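Local coordinates for ribonuclease mar1, putative (Trypanosoma cruzi, PDB 1YZV), which is of unknown function but belongs to the isochorismatase superfamily and is probably a hydrolase, at residues F32-C42 / V114-V122. Sequence-based numbering, arbitrary orientation.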
loop_
_atom_site.group_PDB
_atom_site.type_symbol
_atom_site.label_atom_id
_atom_site.label_comp_id
_atom_site.label_asym_id
_atom_site.label_seq_id
_atom_site.Cartn_x
_atom_site.Cartn_y
_atom_site.Cartn_z
ATOM N N PHE A 32 17.292 -11.500 21.767
ATOM C CA PHE A 32 16.627 -10.505 20.933
ATOM C C PHE A 32 15.940 -9.392 21.756
ATOM O O PHE A 32 15.518 -8.371 21.181
ATOM C CB PHE A 32 15.512 -11.172 20.111
ATOM C CG PHE A 32 15.985 -12.170 19.103
ATOM C CD1 PHE A 32 16.459 -11.748 17.855
ATOM C CD2 PHE A 32 15.771 -13.531 19.316
ATOM C CE1 PHE A 32 16.775 -12.682 16.855
ATOM C CE2 PHE A 32 16.094 -14.487 18.334
ATOM C CZ PHE A 32 16.602 -14.062 17.109
ATOM N N MET A 33 15.670 -9.663 23.031
ATOM C CA MET A 33 14.813 -8.775 23.829
ATOM C C MET A 33 15.378 -7.366 23.906
ATOM O O MET A 33 14.621 -6.401 23.823
ATOM C CB MET A 33 14.591 -9.330 25.231
ATOM C CG MET A 33 13.785 -10.636 25.287
ATOM S SD MET A 33 12.115 -10.481 24.532
ATOM C CE MET A 33 11.372 -9.378 25.717
ATOM N N GLY A 34 16.706 -7.255 23.970
ATOM C CA GLY A 34 17.361 -5.975 24.083
ATOM C C GLY A 34 17.790 -5.355 22.774
ATOM O O GLY A 34 18.607 -4.448 22.791
ATOM N N ARG A 35 17.428 -5.975 21.661
ATOM C CA ARG A 35 17.858 -5.601 20.316
ATOM C C ARG A 35 16.643 -5.274 19.406
ATOM O O ARG A 35 16.764 -4.575 18.430
ATOM C CB ARG A 35 18.648 -6.795 19.729
ATOM C CG ARG A 35 19.722 -7.343 20.707
ATOM C CD ARG A 35 20.389 -8.595 20.162
ATOM N NE ARG A 35 21.130 -8.341 18.946
ATOM C CZ ARG A 35 22.446 -8.137 18.886
ATOM N NH1 ARG A 35 23.215 -8.230 19.977
ATOM N NH2 ARG A 35 23.004 -7.894 17.699
ATOM N N ILE A 36 15.443 -5.650 19.825
ATOM C CA ILE A 36 14.226 -5.382 19.039
ATOM C C ILE A 36 13.437 -4.346 19.843
ATOM O O ILE A 36 13.044 -4.620 20.967
ATOM C CB ILE A 36 13.420 -6.659 18.896
ATOM C CG1 ILE A 36 14.267 -7.741 18.252
ATOM C CG2 ILE A 36 12.035 -6.419 18.156
ATOM C CD1 ILE A 36 13.972 -8.025 16.912
ATOM N N ALA A 37 13.302 -3.127 19.315
ATOM C CA ALA A 37 12.710 -2.029 20.060
ATOM C C ALA A 37 11.364 -2.348 20.737
ATOM O O ALA A 37 11.074 -1.876 21.854
ATOM C CB ALA A 37 12.560 -0.800 19.144
ATOM N N ASN A 38 10.463 -3.006 20.025
ATOM C CA ASN A 38 9.127 -3.286 20.592
ATOM C C ASN A 38 9.015 -4.716 21.180
ATOM O O ASN A 38 7.919 -5.293 21.218
ATOM C CB ASN A 38 8.057 -3.087 19.532
ATOM C CG ASN A 38 8.202 -4.091 18.404
ATOM O OD1 ASN A 38 9.326 -4.382 18.029
ATOM N ND2 ASN A 38 7.074 -4.520 17.776
ATOM N N SER A 39 10.146 -5.306 21.575
ATOM C CA SER A 39 10.141 -6.673 22.135
ATOM C C SER A 39 9.069 -6.875 23.195
ATOM O O SER A 39 8.476 -7.987 23.298
ATOM C CB SER A 39 11.521 -7.076 22.662
ATOM O OG SER A 39 11.945 -6.294 23.737
ATOM N N ALA A 40 8.846 -5.851 24.034
ATOM C CA ALA A 40 7.872 -5.970 25.107
ATOM C C ALA A 40 6.422 -6.217 24.571
ATOM O O ALA A 40 5.686 -7.023 25.146
ATOM C CB ALA A 40 7.920 -4.738 26.029
ATOM N N ASN A 41 6.061 -5.612 23.431
ATOM C CA ASN A 41 4.771 -5.882 22.802
ATOM C C ASN A 41 4.674 -7.288 22.220
ATOM O O ASN A 41 3.606 -7.864 22.188
ATOM C CB ASN A 41 4.467 -4.844 21.695
ATOM C CG ASN A 41 3.916 -3.537 22.246
ATOM O OD1 ASN A 41 3.691 -3.402 23.462
ATOM N ND2 ASN A 41 3.639 -2.564 21.336
ATOM N N CYS A 42 5.801 -7.837 21.765
ATOM C CA CYS A 42 5.829 -9.141 21.145
ATOM C C CYS A 42 5.617 -10.221 22.215
ATOM O O CYS A 42 4.822 -11.137 22.027
ATOM C CB CYS A 42 7.155 -9.329 20.376
ATOM S SG CYS A 42 7.333 -8.136 19.045
ATOM N N VAL A 114 -2.017 -18.064 12.890
ATOM C CA VAL A 114 -1.757 -16.745 13.399
ATOM C C VAL A 114 -0.272 -16.710 13.743
ATOM O O VAL A 114 0.209 -17.478 14.596
ATOM C CB VAL A 114 -2.619 -16.451 14.641
ATOM C CG1 VAL A 114 -2.205 -15.157 15.316
ATOM C CG2 VAL A 114 -4.097 -16.417 14.244
ATOM N N LEU A 115 0.448 -15.794 13.103
ATOM C CA LEU A 115 1.925 -15.774 13.123
ATOM C C LEU A 115 2.460 -14.441 13.647
ATOM O O LEU A 115 2.037 -13.367 13.200
ATOM C CB LEU A 115 2.470 -16.021 11.717
ATOM C CG LEU A 115 3.982 -15.874 11.398
ATOM C CD1 LEU A 115 4.832 -16.873 12.240
ATOM C CD2 LEU A 115 4.213 -16.110 9.869
ATOM N N TRP A 116 3.429 -14.516 14.552
ATOM C CA TRP A 116 4.093 -13.312 15.069
ATOM C C TRP A 116 5.453 -13.657 15.679
ATOM O O TRP A 116 5.771 -14.820 15.838
ATOM C CB TRP A 116 3.202 -12.585 16.114
ATOM C CG TRP A 116 3.134 -13.243 17.424
ATOM C CD1 TRP A 116 3.891 -12.907 18.526
ATOM C CD2 TRP A 116 2.547 -14.526 17.733
ATOM N NE1 TRP A 116 3.749 -13.845 19.510
ATOM C CE2 TRP A 116 2.882 -14.815 19.091
ATOM C CE3 TRP A 116 1.620 -15.356 17.086
ATOM C CZ2 TRP A 116 2.447 -15.989 19.750
ATOM C CZ3 TRP A 116 1.180 -16.512 17.752
ATOM C CH2 TRP A 116 1.598 -16.814 19.074
ATOM N N GLY A 117 6.280 -12.640 15.880
ATOM C CA GLY A 117 7.539 -12.801 16.592
ATOM C C GLY A 117 8.705 -12.116 15.915
ATOM O O GLY A 117 8.554 -10.985 15.368
ATOM N N PHE A 118 9.882 -12.711 16.110
ATOM C CA PHE A 118 11.137 -12.159 15.631
ATOM C C PHE A 118 11.765 -13.075 14.555
ATOM O O PHE A 118 11.617 -14.286 14.611
ATOM C CB PHE A 118 12.172 -12.060 16.725
ATOM C CG PHE A 118 11.732 -11.329 17.987
ATOM C CD1 PHE A 118 10.895 -10.252 17.949
ATOM C CD2 PHE A 118 12.427 -11.597 19.174
ATOM C CE1 PHE A 118 10.590 -9.564 19.138
ATOM C CE2 PHE A 118 12.121 -10.926 20.356
ATOM C CZ PHE A 118 11.170 -9.944 20.340
ATOM N N GLU A 119 12.475 -12.506 13.581
ATOM C CA GLU A 119 12.432 -11.105 13.217
ATOM C C GLU A 119 11.479 -11.032 12.017
ATOM O O GLU A 119 11.386 -11.992 11.239
ATOM C CB GLU A 119 13.825 -10.590 12.812
ATOM C CG GLU A 119 14.780 -10.445 13.975
ATOM C CD GLU A 119 16.048 -9.645 13.636
ATOM O OE1 GLU A 119 15.987 -8.448 13.298
ATOM O OE2 GLU A 119 17.121 -10.226 13.754
ATOM N N THR A 120 10.792 -9.907 11.884
ATOM C CA THR A 120 9.747 -9.704 10.852
ATOM C C THR A 120 10.226 -10.041 9.432
ATOM O O THR A 120 9.542 -10.727 8.697
ATOM C CB THR A 120 9.201 -8.267 10.908
ATOM O OG1 THR A 120 8.907 -7.919 12.273
ATOM C CG2 THR A 120 7.914 -8.120 10.073
ATOM N N HIS A 121 11.446 -9.612 9.089
ATOM C CA HIS A 121 11.984 -9.718 7.749
ATOM C C HIS A 121 12.759 -10.988 7.502
ATOM O O HIS A 121 13.300 -11.201 6.405
ATOM C CB HIS A 121 12.859 -8.501 7.429
ATOM C CG HIS A 121 14.077 -8.382 8.287
ATOM N ND1 HIS A 121 14.005 -8.260 9.655
ATOM C CD2 HIS A 121 15.403 -8.403 7.973
ATOM C CE1 HIS A 121 15.230 -8.283 10.154
ATOM N NE2 HIS A 121 16.095 -8.286 9.153
ATOM N N VAL A 122 12.868 -11.824 8.526
ATOM C CA VAL A 122 13.596 -13.101 8.387
ATOM C C VAL A 122 12.727 -14.315 8.689
ATOM O O VAL A 122 11.982 -14.796 7.834
ATOM C CB VAL A 122 14.921 -13.102 9.191
ATOM C CG1 VAL A 122 15.718 -14.416 8.981
ATOM C CG2 VAL A 122 15.791 -11.921 8.734
#
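The ring of Phe118 packs against segment 32-42, over the end of helix 30-33, the Ile36-Ser39 turn and the start of helix 39-56, and it gives up more surface here than any other residue of the two segments. Ile36 covers one face: its CG1 stands 4.1 Å from the centroid of the Phe118 ring and only 4° off the ring normal, a CH-pi contact, while its CG2 and CD1 reach toward the CD1 side of the ring. An unstaggered chi2 of -105° sets CD1 of Ile36 beside CG of Glu119, 3.9 Å away.

Phe32 meets Phe118 mainly through its stem, CB of Phe32 lying 3.3 Å from CD2 of Phe118. The two side chains run past each other in opposite directions, and their rings form an oblique pair, centroids 5.5 Å apart and planes at 55°.

In the alpha/beta fold of this family, with its parallel six-stranded sheet, the contact joins the C-terminal end of strand 110-118 to the connection leading from strand 20-26 into helix 39-56. A cis peptide links Phe118 to Glu119, as is characteristic of isochorismatase-like hydrolases, where it lies near the active site. At the edge of the Phe32 ring, near its plane, OE2 of Glu119 lies 4.0 Å from CE1 of Phe32, while OE1 of Glu119 accepts a hydrogen bond from Gln148 N.

Two sulfurs come to Phe118 from other directions: SD of Met33 sits at the ring edge in a Met-aromatic contact, whereas Cys42 approaches obliquely, its SG 3.6 Å from CE1 of Phe118. CB of Ser39 closes on CZ of Phe118, and OG of Ser39 donates a 2.7 Å bond to a lone pair of Met33 O, in the carbonyl plane, tying together two of the residues around the ring.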